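Local coordinates for choloylglycine hydrolase (Clostridium perfringens, PDB 2BJF) that hydrolyses the amide bond of glycine- and taurine-conjugated bile salts, as an N-terminal nucleophile hydrolase that works as a homotetramer, and can also act as a bile acid transferase, at the interface of chains A and B and the interface of chains A and C. Numbering follows the deposited sequence. Chains: chain A/B/C, Choloylglycine hydrolase.

Contact 1: the interface of chains A and B. Residues chain A 169-170, 183, 186-187; chain B 202, 205, 207.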
loop_
_atom_site.group_PDB
_atom_site.type_symbol
_atom_site.label_atom_id
_atom_site.label_comp_id
_atom_site.label_asym_id
_atom_site.label_seq_id
_atom_site.Cartn_x
_atom_site.Cartn_y
_atom_site.Cartn_z
ATOM N N ASN A 169 -7.993 -22.485 10.208
ATOM C CA ASN A 169 -7.754 -23.069 8.890
ATOM C C ASN A 169 -6.734 -22.272 8.073
ATOM O O ASN A 169 -6.512 -22.556 6.894
ATOM C CB ASN A 169 -9.076 -23.207 8.125
ATOM C CG ASN A 169 -10.031 -24.195 8.777
ATOM O OD1 ASN A 169 -11.199 -23.880 9.015
ATOM N ND2 ASN A 169 -9.539 -25.393 9.073
ATOM N N ILE A 170 -6.119 -21.281 8.715
ATOM C CA ILE A 170 -5.120 -20.423 8.074
ATOM C C ILE A 170 -3.714 -20.948 8.361
ATOM O O ILE A 170 -2.800 -20.779 7.550
ATOM C CB ILE A 170 -5.217 -18.944 8.561
ATOM C CG1 ILE A 170 -6.672 -18.514 8.824
ATOM C CG2 ILE A 170 -4.509 -17.996 7.584
ATOM C CD1 ILE A 170 -7.588 -18.521 7.610
ATOM N N VAL A 183 -9.059 -13.032 9.893
ATOM C CA VAL A 183 -9.636 -13.922 8.882
ATOM C C VAL A 183 -10.456 -13.129 7.856
ATOM O O VAL A 183 -10.367 -13.387 6.653
ATOM C CB VAL A 183 -10.479 -15.056 9.527
ATOM C CG1 VAL A 183 -11.184 -15.892 8.465
ATOM C CG2 VAL A 183 -9.596 -15.948 10.385
ATOM N N LEU A 186 -8.172 -11.101 5.464
ATOM C CA LEU A 186 -7.603 -11.890 4.365
ATOM C C LEU A 186 -8.373 -11.699 3.060
ATOM O O LEU A 186 -7.782 -11.704 1.980
ATOM C CB LEU A 186 -7.563 -13.378 4.719
ATOM C CG LEU A 186 -6.611 -13.854 5.815
ATOM C CD1 LEU A 186 -6.966 -15.275 6.207
ATOM C CD2 LEU A 186 -5.161 -13.770 5.369
ATOM N N ASN A 187 -9.688 -11.522 3.176
ATOM C CA ASN A 187 -10.573 -11.317 2.023
ATOM C C ASN A 187 -10.240 -10.092 1.164
ATOM O O ASN A 187 -10.610 -10.033 -0.011
ATOM C CB ASN A 187 -12.029 -11.237 2.482
ATOM C CG ASN A 187 -12.546 -12.553 3.034
ATOM O OD1 ASN A 187 -12.116 -13.631 2.620
ATOM N ND2 ASN A 187 -13.488 -12.470 3.967
ATOM N N LEU B 202 -7.506 -20.262 -0.256
ATOM C CA LEU B 202 -6.331 -20.256 0.612
ATOM C C LEU B 202 -6.256 -21.585 1.361
ATOM O O LEU B 202 -6.497 -21.647 2.571
ATOM C CB LEU B 202 -6.391 -19.078 1.593
ATOM C CG LEU B 202 -5.127 -18.712 2.381
ATOM C CD1 LEU B 202 -4.314 -17.658 1.647
ATOM C CD2 LEU B 202 -5.496 -18.219 3.772
ATOM N N GLN B 205 -9.003 -22.692 3.732
ATOM C CA GLN B 205 -9.833 -21.510 3.939
ATOM C C GLN B 205 -10.284 -20.900 2.615
ATOM O O GLN B 205 -9.461 -20.574 1.757
ATOM C CB GLN B 205 -9.081 -20.465 4.771
ATOM C CG GLN B 205 -9.872 -19.184 5.053
ATOM C CD GLN B 205 -10.920 -19.351 6.142
ATOM O OE1 GLN B 205 -10.712 -20.065 7.124
ATOM N NE2 GLN B 205 -12.053 -18.679 5.975
ATOM N N LEU B 207 -11.567 -17.807 0.682
ATOM C CA LEU B 207 -11.620 -16.351 0.754
ATOM C C LEU B 207 -12.606 -15.822 -0.278
ATOM O O LEU B 207 -12.579 -16.233 -1.440
ATOM C CB LEU B 207 -10.236 -15.726 0.538
ATOM C CG LEU B 207 -9.063 -16.182 1.413
ATOM C CD1 LEU B 207 -7.804 -15.402 1.054
ATOM C CD2 LEU B 207 -9.377 -16.039 2.897
HETATM O O HOH W 1 -9.703 -20.088 9.931
HETATM O O HOH W 2 -4.997 -23.563 4.738
#
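B:Gln205 reaches across to chain A with CG trans to its own backbone N (chi1 -180°) and then bends at chi2 (77°), which brings the terminal amide up to A:Ile170 and A:Val183, OE1 towards the first and NE2 towards the second. B:Leu207, two residues further along the same strand 205-208, has CG opposite its carbonyl carbon (chi1 -54°), and this turns both methyls towards the end of helix 179-186 of chain A. Side chains from two neighbouring strands of chain B thus meet a helix and a loop of chain A, and apolar groups, including the aliphatic part of B:Gln205, do much of the touching. On B:Gln205 the aliphatic stem is used as much as the amide: its CG packs against the delta methyl CD1 of A:Ile170 at 3.5 Å, the two side chains lying obliquely to one another. The amide end has a second neighbour in A:Val183, whose CG1 sits 3.8 Å from NE2 and whose side chain crosses it at roughly a right angle. Beyond this pair, B:Leu207 lays CD2 against CB of A:Leu186 at 3.7 Å, while the side-chain carbonyl oxygen OD1 of A:Asn187 comes against CA of B:Leu207 at 3.3 Å, with CB close by. B:Leu202, at the end of the neighbouring strand 199-202, completes the apolar cluster by placing CD2 3.9 Å from CG2 of A:Ile170 and near CD1 of A:Leu186. Water carries polar links at the margin. One molecule joins the backbone N of A:Asn169 to the amide oxygen OE1 of B:Gln205, at 3.0 Å from each, which probably helps to set which way the amide is turned. Another lies 2.8 Å from the carbonyl O of A:Asn169 and makes a longer approach to the carbonyl O of B:Leu202. Repeated about a two-fold axis with the chains exchanged, the patch illustrates how symmetry uses one set of contacts twice, and it helps to hold two hydrolase subunits together within the homotetramer.

Contact 2: the interface of chains A and C. Residues chain A 249-250, 292, 297, 299; chain C 297, 323-324.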
loop_
_atom_site.group_PDB
_atom_site.type_symbol
_atom_site.label_atom_id
_atom_site.label_comp_id
_atom_site.label_asym_id
_atom_site.label_seq_id
_atom_site.Cartn_x
_atom_site.Cartn_y
_atom_site.Cartn_z
ATOM N N LEU A 249 12.271 -28.717 7.422
ATOM C CA LEU A 249 12.555 -27.864 8.579
ATOM C C LEU A 249 12.932 -26.421 8.230
ATOM O O LEU A 249 12.378 -25.478 8.799
ATOM C CB LEU A 249 13.645 -28.495 9.456
ATOM C CG LEU A 249 14.036 -27.781 10.754
ATOM C CD1 LEU A 249 12.850 -27.650 11.701
ATOM C CD2 LEU A 249 15.182 -28.513 11.435
ATOM N N ILE A 250 13.867 -26.250 7.298
ATOM C CA ILE A 250 14.381 -24.917 6.981
ATOM C C ILE A 250 13.323 -23.990 6.365
ATOM O O ILE A 250 13.377 -22.775 6.557
ATOM C CB ILE A 250 15.686 -24.972 6.118
ATOM C CG1 ILE A 250 16.478 -23.662 6.233
ATOM C CG2 ILE A 250 15.387 -25.317 4.658
ATOM C CD1 ILE A 250 16.994 -23.355 7.634
ATOM N N ASN A 292 16.416 -21.087 16.923
ATOM C CA ASN A 292 17.578 -20.209 16.859
ATOM C C ASN A 292 17.240 -18.871 17.515
ATOM O O ASN A 292 16.105 -18.669 17.956
ATOM C CB ASN A 292 18.108 -20.057 15.424
ATOM C CG ASN A 292 17.132 -19.351 14.487
ATOM O OD1 ASN A 292 16.083 -18.850 14.901
ATOM N ND2 ASN A 292 17.486 -19.308 13.207
ATOM N N ASN A 297 22.030 -17.554 14.746
ATOM C CA ASN A 297 21.076 -18.089 13.780
ATOM C C ASN A 297 21.179 -19.592 13.509
ATOM O O ASN A 297 20.304 -20.153 12.844
ATOM C CB ASN A 297 21.111 -17.290 12.469
ATOM C CG ASN A 297 22.436 -17.411 11.736
ATOM O OD1 ASN A 297 23.489 -17.605 12.344
ATOM N ND2 ASN A 297 22.387 -17.279 10.415
ATOM N N ILE A 299 20.460 -23.286 14.064
ATOM C CA ILE A 299 19.367 -24.020 14.689
ATOM C C ILE A 299 19.911 -25.019 15.712
ATOM O O ILE A 299 20.803 -25.814 15.407
ATOM C CB ILE A 299 18.491 -24.729 13.624
ATOM C CG1 ILE A 299 17.763 -23.686 12.762
ATOM C CG2 ILE A 299 17.491 -25.691 14.278
ATOM C CD1 ILE A 299 17.236 -24.222 11.443
ATOM N N ASN C 297 21.272 -22.602 6.893
ATOM C CA ASN C 297 21.335 -21.241 7.414
ATOM C C ASN C 297 22.523 -20.934 8.330
ATOM O O ASN C 297 22.746 -19.769 8.670
ATOM C CB ASN C 297 20.010 -20.843 8.080
ATOM C CG ASN C 297 19.700 -21.663 9.321
ATOM O OD1 ASN C 297 20.104 -22.820 9.441
ATOM N ND2 ASN C 297 18.961 -21.065 10.247
ATOM N N LEU C 323 22.023 -28.697 5.752
ATOM C CA LEU C 323 21.647 -28.041 7.007
ATOM C C LEU C 323 22.486 -28.527 8.189
ATOM O O LEU C 323 22.587 -29.730 8.442
ATOM C CB LEU C 323 20.147 -28.216 7.288
ATOM C CG LEU C 323 19.541 -27.524 8.518
ATOM C CD1 LEU C 323 19.713 -26.010 8.463
ATOM C CD2 LEU C 323 18.070 -27.888 8.666
ATOM N N SER C 324 23.096 -27.573 8.890
ATOM C CA SER C 324 23.932 -27.865 10.050
ATOM C C SER C 324 23.207 -27.505 11.341
ATOM O O SER C 324 22.971 -26.327 11.632
ATOM C CB SER C 324 25.267 -27.123 9.955
ATOM O OG SER C 324 26.070 -27.359 11.101
HETATM O O HOH W 3 21.342 -24.096 11.478
#
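C:Leu323 and A:Ile250 meet methyl to methyl at the apolar centre, CD1 of the leucine lying 3.9 Å from CD1 of the isoleucine. The other branch of the same leucine, CD2, touches CD2 of A:Leu249 at 4.0 Å, and these two leucine side chains cross nearly perpendicularly. C:Leu323 thus forks over the first turn of helix 249-257, one methyl to each of two consecutive residues. A:Ile250 has CG1 trans to the backbone N (chi1 -159°), which directs its delta methyl at chain C, where it meets the amide of C:Asn297 as well as the leucine. There CD1 lies 3.6 Å from the amide carbon CG, and the two side chains run past one another in opposite directions. A:Ile299 comes to the same amide at about a right angle, its CG1 and CD1 lying near ND2 and OD1, so that two neighbouring isoleucine methyls of chain A support the amide from one side.

Outward from here the contact becomes polar. C:Asn297 and A:Asn297 are the same residue in the two subunits, and the amide nitrogen ND2 of each comes near the backbone O of the other, although the N-H groups point away and no hydrogen bond results. The O of A:Asn297 instead accepts a hydrogen bond within chain A from ND2 of A:Asn292, 3.0 Å long and tilted 33° from the carbonyl plane, which ties the loop to strand 288-293. At the rim a water bridges the chains: it lies 2.8 Å from the backbone N of A:Ile299, 2.8 Å from the carbonyl O of C:Ser324 and 2.7 Å from the amide oxygen OD1 of C:Asn297.

Contact 1 and contact 2 lie about 29 Å apart and have no residue in common; chain A takes part in both but faces a different neighbour at each. At contact 1 it offers helix 179-186 and the loop at residues 169-170, between strands 163-167 and 172-173, whereas at contact 2 it uses the start of helix 249-257, the end of strand 288-293 and the loop that follows it. The pair illustrates how one subunit can join two partners through unrelated surfaces, as a dimer-of-dimers tetramer requires. Their centres are about 17 Å and 19 Å from the nucleophile A:Cys2, suggesting a role in assembly rather than substrate contact.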